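Local coordinates for DUF1436 domain-containing protein (Neisseria meningitidis, PDB 2GKP), which is of unknown function but probably acts as an immunity protein of contact-dependent growth inhibition, protecting the cell against a cognate toxin, at residues A[114-117]-A[122-125]; A[42-47]-A[97-102]; A[16-21]-A[161-166]; A[57-62]-A[150-155]. All blocks are in the same frame, centred on the assembly; numbering follows the deposited sequence.

Interaction 1 (A[114-117]-A[122-125]); sequences VDIW and CLKI. With EDO (1,2-ethanediol), chain C.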
loop_
_atom_site.group_PDB
_atom_site.type_symbol
_atom_site.label_atom_id
_atom_site.label_comp_id
_atom_site.label_asym_id
_atom_site.label_seq_id
_atom_site.Cartn_x
_atom_site.Cartn_y
_atom_site.Cartn_z
ATOM N N VAL A 114 0.004 -5.861 2.615
ATOM C CA VAL A 114 -0.947 -6.269 1.600
ATOM C C VAL A 114 -0.804 -5.274 0.463
ATOM O O VAL A 114 -0.670 -4.074 0.713
ATOM C CB VAL A 114 -2.389 -6.213 2.221
ATOM C CG1 VAL A 114 -3.469 -6.249 1.155
ATOM C CG2 VAL A 114 -2.644 -7.321 3.237
ATOM N N ASP A 115 -0.857 -5.753 -0.779
ATOM C CA ASP A 115 -0.839 -4.899 -1.980
ATOM C C ASP A 115 -2.225 -4.871 -2.604
ATOM O O ASP A 115 -2.914 -5.870 -2.554
ATOM C CB ASP A 115 0.148 -5.427 -3.048
ATOM C CG ASP A 115 1.610 -5.329 -2.631
ATOM O OD1 ASP A 115 1.945 -4.719 -1.589
ATOM O OD2 ASP A 115 2.445 -5.855 -3.403
ATOM N N ILE A 116 -2.599 -3.754 -3.205
ATOM C CA ILE A 116 -3.923 -3.690 -3.877
ATOM C C ILE A 116 -3.694 -3.163 -5.271
ATOM O O ILE A 116 -3.025 -2.124 -5.467
ATOM C CB ILE A 116 -4.921 -2.735 -3.135
ATOM C CG1 ILE A 116 -5.095 -3.181 -1.678
ATOM C CG2 ILE A 116 -6.268 -2.752 -3.832
ATOM C CD1 ILE A 116 -4.199 -2.405 -0.682
ATOM N N TRP A 117 -4.242 -3.921 -6.245
ATOM C CA TRP A 117 -4.180 -3.547 -7.658
ATOM C C TRP A 117 -5.600 -3.432 -8.219
ATOM O O TRP A 117 -6.356 -4.378 -8.124
ATOM C CB TRP A 117 -3.376 -4.587 -8.433
ATOM C CG TRP A 117 -3.447 -4.409 -9.938
ATOM C CD1 TRP A 117 -3.371 -3.240 -10.656
ATOM C CD2 TRP A 117 -3.602 -5.458 -10.896
ATOM N NE1 TRP A 117 -3.443 -3.507 -12.009
ATOM C CE2 TRP A 117 -3.602 -4.857 -12.177
ATOM C CE3 TRP A 117 -3.741 -6.854 -10.794
ATOM C CZ2 TRP A 117 -3.714 -5.603 -13.351
ATOM C CZ3 TRP A 117 -3.897 -7.594 -11.968
ATOM C CH2 TRP A 117 -3.857 -6.965 -13.235
ATOM N N CYS A 122 -11.654 -4.339 -11.265
ATOM C CA CYS A 122 -11.306 -5.510 -10.495
ATOM C C CYS A 122 -10.251 -5.155 -9.461
ATOM O O CYS A 122 -9.221 -4.600 -9.824
ATOM C CB CYS A 122 -10.745 -6.597 -11.405
ATOM S SG CYS A 122 -10.406 -8.108 -10.525
ATOM N N LEU A 123 -10.535 -5.496 -8.204
ATOM C CA LEU A 123 -9.588 -5.267 -7.094
ATOM C C LEU A 123 -8.892 -6.572 -6.722
ATOM O O LEU A 123 -9.554 -7.499 -6.228
ATOM C CB LEU A 123 -10.325 -4.726 -5.865
ATOM C CG LEU A 123 -10.832 -3.310 -6.019
ATOM C CD1 LEU A 123 -11.928 -3.069 -4.995
ATOM C CD2 LEU A 123 -9.654 -2.352 -5.801
ATOM N N LYS A 124 -7.574 -6.652 -6.931
ATOM C CA LYS A 124 -6.779 -7.792 -6.494
ATOM C C LYS A 124 -6.061 -7.388 -5.185
ATOM O O LYS A 124 -5.213 -6.484 -5.199
ATOM C CB LYS A 124 -5.763 -8.182 -7.578
ATOM C CG LYS A 124 -4.868 -9.402 -7.225
ATOM C CD LYS A 124 -3.941 -9.707 -8.383
ATOM C CE LYS A 124 -2.971 -10.833 -8.108
ATOM N NZ LYS A 124 -2.217 -11.043 -9.350
ATOM N N ILE A 125 -6.434 -8.045 -4.082
ATOM C CA ILE A 125 -5.902 -7.677 -2.762
ATOM C C ILE A 125 -5.032 -8.845 -2.297
ATOM O O ILE A 125 -5.543 -9.926 -2.038
ATOM C CB ILE A 125 -7.031 -7.359 -1.754
ATOM C CG1 ILE A 125 -8.033 -6.316 -2.331
ATOM C CG2 ILE A 125 -6.462 -6.908 -0.436
ATOM C CD1 ILE A 125 -9.356 -6.155 -1.490
HETATM C C1 EDO C . 1.675 -8.074 -0.729
HETATM O O1 EDO C . 1.699 -8.986 -1.842
HETATM C C2 EDO C . 3.092 -7.538 -0.500
HETATM O O2 EDO C . 3.168 -6.204 0.016
#

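Interaction 2 (A[42-47]-A[97-102]); sequences PHILPL and GNLGYK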
loop_
_atom_site.group_PDB
_atom_site.type_symbol
_atom_site.label_atom_id
_atom_site.label_comp_id
_atom_site.label_asym_id
_atom_site.label_seq_id
_atom_site.Cartn_x
_atom_site.Cartn_y
_atom_site.Cartn_z
ATOM N N PRO A 42 1.867 8.654 4.110
ATOM C CA PRO A 42 1.096 7.527 4.563
ATOM C C PRO A 42 -0.111 7.990 5.387
ATOM O O PRO A 42 -0.041 8.989 6.098
ATOM C CB PRO A 42 2.058 6.804 5.517
ATOM C CG PRO A 42 3.333 7.288 5.299
ATOM C CD PRO A 42 3.193 8.686 4.753
ATOM N N HIS A 43 -1.196 7.240 5.295
ATOM C CA HIS A 43 -2.360 7.476 6.127
ATOM C C HIS A 43 -2.369 6.468 7.261
ATOM O O HIS A 43 -2.475 5.271 6.998
ATOM C CB HIS A 43 -3.607 7.299 5.267
ATOM C CG HIS A 43 -4.813 7.990 5.792
ATOM N ND1 HIS A 43 -5.353 7.737 7.034
ATOM C CD2 HIS A 43 -5.628 8.900 5.205
ATOM C CE1 HIS A 43 -6.434 8.478 7.200
ATOM N NE2 HIS A 43 -6.616 9.200 6.107
ATOM N N ILE A 44 -2.221 6.948 8.496
ATOM C CA ILE A 44 -2.143 6.072 9.650
ATOM C C ILE A 44 -3.502 5.916 10.295
ATOM O O ILE A 44 -4.210 6.898 10.439
ATOM C CB ILE A 44 -1.130 6.643 10.688
ATOM C CG1 ILE A 44 0.270 6.630 10.049
ATOM C CG2 ILE A 44 -1.215 5.877 12.047
ATOM C CD1 ILE A 44 1.348 7.310 10.874
ATOM N N LEU A 45 -3.858 4.683 10.651
ATOM C CA LEU A 45 -5.164 4.399 11.239
ATOM C C LEU A 45 -5.025 3.451 12.417
ATOM O O LEU A 45 -4.069 2.700 12.488
ATOM C CB LEU A 45 -6.089 3.678 10.233
ATOM C CG LEU A 45 -6.554 4.484 9.017
ATOM C CD1 LEU A 45 -7.285 3.571 8.065
ATOM C CD2 LEU A 45 -7.501 5.608 9.458
ATOM N N PRO A 46 -5.978 3.500 13.372
ATOM C CA PRO A 46 -5.994 2.494 14.445
ATOM C C PRO A 46 -6.329 1.106 13.929
ATOM O O PRO A 46 -6.960 0.951 12.878
ATOM C CB PRO A 46 -7.072 2.995 15.412
ATOM C CG PRO A 46 -7.996 3.807 14.478
ATOM C CD PRO A 46 -7.071 4.483 13.469
ATOM N N LEU A 47 -5.921 0.097 14.679
ATOM C CA LEU A 47 -6.038 -1.289 14.167
ATOM C C LEU A 47 -7.459 -1.781 13.992
ATOM O O LEU A 47 -7.705 -2.643 13.158
ATOM C CB LEU A 47 -5.294 -2.241 15.083
ATOM C CG LEU A 47 -3.801 -2.051 15.243
ATOM C CD1 LEU A 47 -3.226 -3.122 16.160
ATOM C CD2 LEU A 47 -3.135 -2.109 13.909
ATOM N N GLY A 97 8.862 8.331 13.994
ATOM C CA GLY A 97 8.350 9.457 14.756
ATOM C C GLY A 97 6.861 9.462 14.971
ATOM O O GLY A 97 6.384 9.842 16.027
ATOM N N ASN A 98 6.120 9.119 13.943
ATOM C CA ASN A 98 4.676 9.117 14.046
ATOM C C ASN A 98 4.090 7.986 14.871
ATOM O O ASN A 98 2.917 8.077 15.263
ATOM C CB ASN A 98 4.025 9.136 12.659
ATOM C CG ASN A 98 4.128 10.497 12.001
ATOM O OD1 ASN A 98 4.284 10.606 10.783
ATOM N ND2 ASN A 98 4.025 11.539 12.794
ATOM N N LEU A 99 4.894 6.955 15.155
ATOM C CA LEU A 99 4.364 5.801 15.870
ATOM C C LEU A 99 5.104 5.514 17.166
ATOM O O LEU A 99 4.781 4.525 17.826
ATOM C CB LEU A 99 4.328 4.541 14.973
ATOM C CG LEU A 99 3.340 4.645 13.799
ATOM C CD1 LEU A 99 3.493 3.388 12.962
ATOM C CD2 LEU A 99 1.932 4.755 14.317
ATOM N N GLY A 100 6.038 6.363 17.563
ATOM C CA GLY A 100 6.679 6.206 18.881
ATOM C C GLY A 100 7.856 5.230 18.929
ATOM O O GLY A 100 8.189 4.711 19.994
ATOM N N TYR A 101 8.458 4.923 17.781
ATOM C CA TYR A 101 9.589 3.980 17.735
ATOM C C TYR A 101 10.907 4.710 17.701
ATOM O O TYR A 101 11.048 5.795 17.120
ATOM C CB TYR A 101 9.524 3.093 16.486
ATOM C CG TYR A 101 8.372 2.123 16.451
ATOM C CD1 TYR A 101 8.377 0.954 17.208
ATOM C CD2 TYR A 101 7.274 2.362 15.637
ATOM C CE1 TYR A 101 7.335 0.063 17.165
ATOM C CE2 TYR A 101 6.211 1.487 15.616
ATOM C CZ TYR A 101 6.246 0.326 16.345
ATOM O OH TYR A 101 5.192 -0.554 16.275
ATOM N N LYS A 102 11.874 4.118 18.395
ATOM C CA LYS A 102 13.230 4.619 18.442
ATOM C C LYS A 102 14.186 3.839 17.560
ATOM O O LYS A 102 15.302 4.308 17.313
ATOM C CB LYS A 102 13.751 4.609 19.909
ATOM C CG LYS A 102 12.821 5.425 20.803
ATOM C CD LYS A 102 12.817 6.913 20.490
ATOM C CE LYS A 102 11.703 7.676 21.233
ATOM N NZ LYS A 102 10.296 7.197 21.010
#

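Interaction 3 (A[16-21]-A[161-166]); sequences YKANER and LALSRC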
loop_
_atom_site.group_PDB
_atom_site.type_symbol
_atom_site.label_atom_id
_atom_site.label_comp_id
_atom_site.label_asym_id
_atom_site.label_seq_id
_atom_site.Cartn_x
_atom_site.Cartn_y
_atom_site.Cartn_z
ATOM N N TYR A 16 -1.159 -1.583 1.980
ATOM C CA TYR A 16 -1.834 -1.611 3.279
ATOM C C TYR A 16 -0.928 -2.421 4.180
ATOM O O TYR A 16 -0.850 -3.656 4.063
ATOM C CB TYR A 16 -3.241 -2.242 3.138
ATOM C CG TYR A 16 -3.970 -2.582 4.425
ATOM C CD1 TYR A 16 -4.220 -1.620 5.395
ATOM C CD2 TYR A 16 -4.473 -3.861 4.637
ATOM C CE1 TYR A 16 -4.932 -1.944 6.571
ATOM C CE2 TYR A 16 -5.168 -4.199 5.815
ATOM C CZ TYR A 16 -5.385 -3.234 6.770
ATOM O OH TYR A 16 -6.087 -3.557 7.918
ATOM N N LYS A 17 -0.197 -1.710 5.045
ATOM C CA LYS A 17 0.719 -2.345 6.006
ATOM C C LYS A 17 0.170 -2.264 7.416
ATOM O O LYS A 17 -0.633 -1.375 7.713
ATOM C CB LYS A 17 2.103 -1.699 5.956
ATOM C CG LYS A 17 2.889 -2.174 4.747
ATOM C CD LYS A 17 4.141 -1.368 4.542
ATOM C CE LYS A 17 5.106 -2.054 3.552
ATOM N NZ LYS A 17 4.448 -2.251 2.219
ATOM N N ALA A 18 0.574 -3.196 8.292
ATOM C CA ALA A 18 0.019 -3.218 9.655
ATOM C C ALA A 18 1.017 -3.792 10.583
ATOM O O ALA A 18 1.570 -4.856 10.300
ATOM C CB ALA A 18 -1.256 -4.076 9.714
ATOM N N ASN A 19 1.211 -3.131 11.719
ATOM C CA ASN A 19 2.021 -3.712 12.792
ATOM C C ASN A 19 1.254 -3.614 14.097
ATOM O O ASN A 19 0.031 -3.403 14.073
ATOM C CB ASN A 19 3.463 -3.122 12.812
ATOM C CG ASN A 19 3.537 -1.651 13.233
ATOM O OD1 ASN A 19 4.633 -1.011 13.167
ATOM N ND2 ASN A 19 2.420 -1.116 13.708
ATOM N N GLU A 20 1.936 -3.796 15.227
ATOM C CA GLU A 20 1.177 -3.804 16.467
ATOM C C GLU A 20 0.699 -2.419 16.901
ATOM O O GLU A 20 -0.024 -2.311 17.906
ATOM C CB GLU A 20 1.969 -4.478 17.615
ATOM C CG GLU A 20 3.124 -3.648 18.225
ATOM C CD GLU A 20 4.358 -3.531 17.355
ATOM O OE1 GLU A 20 4.451 -4.225 16.300
ATOM O OE2 GLU A 20 5.249 -2.749 17.773
ATOM N N ARG A 21 1.095 -1.360 16.180
ATOM C CA ARG A 21 0.631 -0.005 16.556
ATOM C C ARG A 21 -0.312 0.648 15.564
ATOM O O ARG A 21 -1.010 1.567 15.944
ATOM C CB ARG A 21 1.784 0.913 16.838
ATOM C CG ARG A 21 2.565 0.504 18.087
ATOM C CD ARG A 21 3.620 1.544 18.475
ATOM N NE ARG A 21 4.486 0.913 19.488
ATOM C CZ ARG A 21 5.697 1.330 19.859
ATOM N NH1 ARG A 21 6.181 2.479 19.406
ATOM N NH2 ARG A 21 6.396 0.565 20.698
ATOM N N LEU A 161 -9.427 -9.307 5.709
ATOM C CA LEU A 161 -9.294 -10.715 5.395
ATOM C C LEU A 161 -7.920 -10.988 4.800
ATOM O O LEU A 161 -7.219 -11.947 5.199
ATOM C CB LEU A 161 -10.389 -11.166 4.427
ATOM C CG LEU A 161 -10.362 -12.616 3.951
ATOM C CD1 LEU A 161 -10.455 -13.607 5.137
ATOM C CD2 LEU A 161 -11.468 -12.907 2.951
ATOM N N ALA A 162 -7.502 -10.150 3.846
ATOM C CA ALA A 162 -6.197 -10.368 3.264
ATOM C C ALA A 162 -5.095 -10.195 4.312
ATOM O O ALA A 162 -4.126 -10.958 4.310
ATOM C CB ALA A 162 -5.964 -9.426 2.081
ATOM N N LEU A 163 -5.209 -9.184 5.180
ATOM C CA LEU A 163 -4.220 -9.019 6.252
ATOM C C LEU A 163 -4.148 -10.292 7.122
ATOM O O LEU A 163 -3.050 -10.742 7.516
ATOM C CB LEU A 163 -4.553 -7.768 7.070
ATOM C CG LEU A 163 -3.734 -7.625 8.331
ATOM C CD1 LEU A 163 -2.350 -7.366 7.898
ATOM C CD2 LEU A 163 -4.249 -6.433 9.137
ATOM N N SER A 164 -5.313 -10.888 7.427
ATOM C CA SER A 164 -5.325 -12.119 8.231
ATOM C C SER A 164 -4.585 -13.288 7.587
ATOM O O SER A 164 -4.159 -14.235 8.258
ATOM C CB SER A 164 -6.776 -12.518 8.598
ATOM O OG SER A 164 -7.405 -13.153 7.510
ATOM N N ARG A 165 -4.418 -13.218 6.272
ATOM C CA ARG A 165 -3.703 -14.232 5.513
ATOM C C ARG A 165 -2.184 -13.967 5.407
ATOM O O ARG A 165 -1.435 -14.841 4.940
ATOM C CB ARG A 165 -4.315 -14.374 4.107
ATOM C CG ARG A 165 -5.735 -14.953 4.168
ATOM C CD ARG A 165 -6.345 -15.004 2.771
ATOM N NE ARG A 165 -7.703 -15.518 2.792
ATOM C CZ ARG A 165 -8.489 -15.541 1.720
ATOM N NH1 ARG A 165 -8.057 -15.036 0.557
ATOM N NH2 ARG A 165 -9.714 -16.011 1.834
ATOM N N CYS A 166 -1.719 -12.807 5.863
ATOM C CA CYS A 166 -0.298 -12.523 5.809
ATOM C C CYS A 166 0.453 -13.366 6.812
ATOM O O CYS A 166 -0.107 -13.788 7.816
ATOM C CB CYS A 166 -0.061 -11.039 6.119
ATOM S SG CYS A 166 -0.553 -9.927 4.761
#

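Interaction 4 (A[57-62]-A[150-155]); sequences TVLQAL and NSPEEI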
loop_
_atom_site.group_PDB
_atom_site.type_symbol
_atom_site.label_atom_id
_atom_site.label_comp_id
_atom_site.label_asym_id
_atom_site.label_seq_id
_atom_site.Cartn_x
_atom_site.Cartn_y
_atom_site.Cartn_z
ATOM N N THR A 57 -10.432 4.745 2.747
ATOM C CA THR A 57 -9.061 5.230 2.754
ATOM C C THR A 57 -8.264 4.546 1.644
ATOM O O THR A 57 -7.476 5.196 0.986
ATOM C CB THR A 57 -8.402 4.977 4.158
ATOM O OG1 THR A 57 -9.233 5.601 5.149
ATOM C CG2 THR A 57 -6.998 5.552 4.237
ATOM N N VAL A 58 -8.460 3.242 1.450
ATOM C CA VAL A 58 -7.728 2.541 0.385
ATOM C C VAL A 58 -8.215 3.004 -0.989
ATOM O O VAL A 58 -7.393 3.258 -1.899
ATOM C CB VAL A 58 -7.790 1.008 0.568
ATOM C CG1 VAL A 58 -7.291 0.282 -0.680
ATOM C CG2 VAL A 58 -6.922 0.638 1.758
ATOM N N LEU A 59 -9.522 3.207 -1.143
ATOM C CA LEU A 59 -10.000 3.799 -2.433
ATOM C C LEU A 59 -9.387 5.180 -2.713
ATOM O O LEU A 59 -9.013 5.494 -3.873
ATOM C CB LEU A 59 -11.531 3.863 -2.495
ATOM C CG LEU A 59 -12.207 2.504 -2.602
ATOM C CD1 LEU A 59 -13.699 2.641 -2.256
ATOM C CD2 LEU A 59 -12.044 1.896 -4.005
ATOM N N GLN A 60 -9.249 6.022 -1.673
ATOM C CA GLN A 60 -8.631 7.334 -1.851
ATOM C C GLN A 60 -7.162 7.163 -2.263
ATOM O O GLN A 60 -6.617 7.879 -3.094
ATOM C CB GLN A 60 -8.746 8.150 -0.552
ATOM C CG GLN A 60 -10.198 8.584 -0.251
ATOM C CD GLN A 60 -10.450 9.145 1.157
ATOM O OE1 GLN A 60 -9.673 8.949 2.112
ATOM N NE2 GLN A 60 -11.567 9.866 1.280
ATOM N N ALA A 61 -6.484 6.224 -1.620
ATOM C CA ALA A 61 -5.080 5.981 -1.966
ATOM C C ALA A 61 -4.918 5.507 -3.406
ATOM O O ALA A 61 -4.027 5.977 -4.129
ATOM C CB ALA A 61 -4.442 4.968 -0.992
ATOM N N LEU A 62 -5.794 4.606 -3.838
ATOM C CA LEU A 62 -5.761 4.138 -5.215
ATOM C C LEU A 62 -6.034 5.274 -6.189
ATOM O O LEU A 62 -5.387 5.333 -7.230
ATOM C CB LEU A 62 -6.785 3.031 -5.422
ATOM C CG LEU A 62 -6.505 1.645 -4.810
ATOM C CD1 LEU A 62 -7.756 0.808 -4.703
ATOM C CD2 LEU A 62 -5.476 0.928 -5.640
ATOM N N ASN A 150 -18.371 -3.442 -5.159
ATOM C CA ASN A 150 -18.401 -3.548 -3.693
ATOM C C ASN A 150 -18.405 -2.184 -3.023
ATOM O O ASN A 150 -17.750 -1.266 -3.505
ATOM C CB ASN A 150 -17.218 -4.413 -3.190
ATOM C CG ASN A 150 -17.329 -5.881 -3.621
ATOM O OD1 ASN A 150 -16.550 -6.359 -4.445
ATOM N ND2 ASN A 150 -18.343 -6.593 -3.096
ATOM N N SER A 151 -19.124 -2.071 -1.902
ATOM C CA SER A 151 -19.128 -0.840 -1.120
ATOM C C SER A 151 -17.797 -0.694 -0.408
ATOM O O SER A 151 -17.081 -1.700 -0.256
ATOM C CB SER A 151 -20.192 -0.913 -0.054
ATOM O OG SER A 151 -19.917 -1.994 0.834
ATOM N N PRO A 152 -17.446 0.544 -0.002
ATOM C CA PRO A 152 -16.270 0.735 0.828
ATOM C C PRO A 152 -16.218 -0.209 2.016
ATOM O O PRO A 152 -15.128 -0.675 2.359
ATOM C CB PRO A 152 -16.374 2.201 1.265
ATOM C CG PRO A 152 -17.068 2.870 0.096
ATOM C CD PRO A 152 -18.066 1.837 -0.384
ATOM N N GLU A 153 -17.364 -0.496 2.639
ATOM C CA GLU A 153 -17.360 -1.414 3.787
ATOM C C GLU A 153 -16.984 -2.857 3.413
ATOM O O GLU A 153 -16.190 -3.483 4.130
ATOM C CB GLU A 153 -18.681 -1.332 4.550
ATOM C CG GLU A 153 -18.583 -1.749 5.987
ATOM C CD GLU A 153 -19.065 -3.179 6.268
ATOM O OE1 GLU A 153 -19.098 -4.022 5.354
ATOM O OE2 GLU A 153 -19.394 -3.467 7.445
ATOM N N GLU A 154 -17.474 -3.363 2.296
ATOM C CA GLU A 154 -17.104 -4.658 1.780
ATOM C C GLU A 154 -15.630 -4.699 1.384
ATOM O O GLU A 154 -14.942 -5.707 1.606
ATOM C CB GLU A 154 -17.974 -4.988 0.583
ATOM C CG GLU A 154 -19.389 -5.306 1.047
ATOM C CD GLU A 154 -20.348 -5.369 -0.084
ATOM O OE1 GLU A 154 -20.008 -5.027 -1.225
ATOM O OE2 GLU A 154 -21.502 -5.746 0.184
ATOM N N ILE A 155 -15.138 -3.614 0.800
ATOM C CA ILE A 155 -13.717 -3.534 0.503
ATOM C C ILE A 155 -12.894 -3.602 1.795
ATOM O O ILE A 155 -11.900 -4.346 1.859
ATOM C CB ILE A 155 -13.436 -2.322 -0.393
ATOM C CG1 ILE A 155 -14.139 -2.543 -1.744
ATOM C CG2 ILE A 155 -11.935 -2.157 -0.610
ATOM C CD1 ILE A 155 -14.205 -1.311 -2.601
#

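Interaction 1 (A[114-117]-A[122-125])
Trp117 and Lys124 are joined by two backbone hydrogen bonds: Trp117 N gives to Lys124 O at 2.9 Å, and Lys124 N returns the bond to Trp117 O at 2.8 Å. Next to this hydrogen-bonded pair, Ile116 and Ile125 form a non-hydrogen-bonded one, where Ile116 CA comes within 3.3 Å of Lys124 O in a CA-H...O contact. On the Trp117 face of the sheet, the lysine chain runs fully extended past the indole, meeting its edge in plane, with Lys124 CD 3.7 Å from Trp117 CE3. Trp117 NE1 binds Asp11, and the indole stacks on Trp13. On the other face, Ile116 lies side by side with both Leu123 and Ile125, beneath helices 51-63 and 152-164. Packing is tight where Val114 CG1, set anti to its own amide nitrogen (chi1 164°), presses to 3.5 Å from Ile125 CG2. A 1,2-ethanediol, probably from the crystallisation liquor, lies beside Asp115, but its very short bond there is doubtful. The pairing is that of a beta hairpin, strands 112-119 and 122-132, within an antiparallel sheet.

Interaction 2 (A[42-47]-A[97-102])
Leu99, against which Ile44 packs, has its backbone oxygen held from outside the contact by a hydrogen bond from Arg21 NH1, and two residues on Tyr101 OH binds Glu20 OE2 while its ring takes part in a cation-pi interaction with Arg21. No hydrogen bond runs between 42-47 and 97-102 themselves; what joins them is one isoleucine reaching across to two neighbouring residues at the end of helix 81-99. The two branches of Ile44 divide the work. Its longer arm is stretched out (chi2 173°) and carries Ile44 CD1 to 3.7 Å from Asn98 CB, the two side chains meeting at a slant. The shorter branch, Ile44 CG2, lies 4.0 Å from Leu99 CD2, and here the side chains slide past each other in opposite directions. Ala22 touches both Ile44 and Leu99, and Leu95 adds to the apolar surface one turn back along the helix. Just after the contact, Gly100 leaves helical geometry with a positive phi of 84°, turning the chain away. This is helix-on-sheet packing at the protein surface: Pro42 and Ile44 of strand 34-45 face helix 81-99, whereas His43 and Leu45 touch Thr57 of helix 51-63, placing the strand between two helices of an alpha+beta fold with an antiparallel sheet.

Interaction 3 (A[16-21]-A[161-166])
Leu163 fits its side chain into the angle between Tyr16 and Ala18, and this one leucine makes the whole tight part of the contact. Its CD2 methyl lies 3.6 Å from Tyr16 OH and 3.9 Å from Ala18 CB; the other methyl, CD1, is also 3.9 Å from Ala18 CB. Closer to the helix, Leu163 CB comes to 3.8 Å from Tyr16 CE2, approaching the ring obliquely, and the two side chains cross at about a right angle. Both have CG anti to the backbone nitrogen, with chi1 169° for Tyr16 and 171° for Leu163, which brings the tyrosine ring and the leucine fork together. Tyr16 has a second conformer, and its contacts hold for this one. Met112 of strand 112-119 also touches Leu163. Beyond this buried wedge the segments diverge, and Glu20 and Arg21 lead out to the surface. On the far side of the helix, Leu161 and Ser164 are exposed; there Ser164 OG bends back to Leu161 O at 2.6 Å, and Leu161 CG rests over one face of the Arg165 guanidinium group. Across the contact no polar bond forms, and even the tyrosine oxygen meets a methyl. The end of helix 152-164 is thus held to strand 11-18 by apolar burial and the fit of shapes, without the directional grip of hydrogen bonds.

Interaction 4 (A[57-62]-A[150-155])
Just beyond Pro152, the helix residue that meets Leu59, the flat carboxylate of Glu154 is gripped on opposite faces: Asn150 ND2 reaches OE1 from one side at 3.0 Å and Ser151 N reaches the same Glu154 OE1 from the other at 3.2 Å. Both donors stand about 50° out of the carboxylate plane, whereas OE1 lies in the amide plane of Asn150. With Ser151 at the N-cap and Ser151 OG accepting from Glu154 N at 3.2 Å, this is a capping box, at the start of helix 152-164. Asn150 OD1 binds Ser147 N, so both ends of that amide are held. The box closes the first turn, from which Pro152 and Ile155 face helix 51-63. Leu59 answers from that helix, crossing each of them at about a right angle, and Met4 and Leu148 also touch it. Pro152 also touches Thr56 of the same helix 51-63. The contact between the helices is wholly apolar. Leu59 has CG anti to the carbonyl carbon (chi1 -69°), and its fork straddles one methyl: Ile155 CD1 lies 4.0 Å from Leu59 CD1 and 4.1 Å from Leu59 CD2, while Leu59 CD1 also touches Pro152 CG at 4.1 Å.

From the N terminus, 16-21 opens interaction 3, whose loop closes only at 161-166, near the C terminus, and encloses the other three contacts. Next, 42-47 opens interaction 2 and 57-62 opens interaction 4; 97-102 closes interaction 2 before 150-155 closes interaction 4, so these two cross. Interaction 1, a local hairpin, follows interaction 2 in series and is nested inside interactions 3 and 4. Strands 11-18 and 112-119 are sheet neighbours, joining interactions 1 and 3, which also touch through Ile125 and Ala162. Leu123 packs on Ile155 and Leu62, setting interaction 4 upon interaction 1. Helix 152-164 serves both interactions 3 and 4, while Glu20 and Arg21 connect interaction 3 with interaction 2.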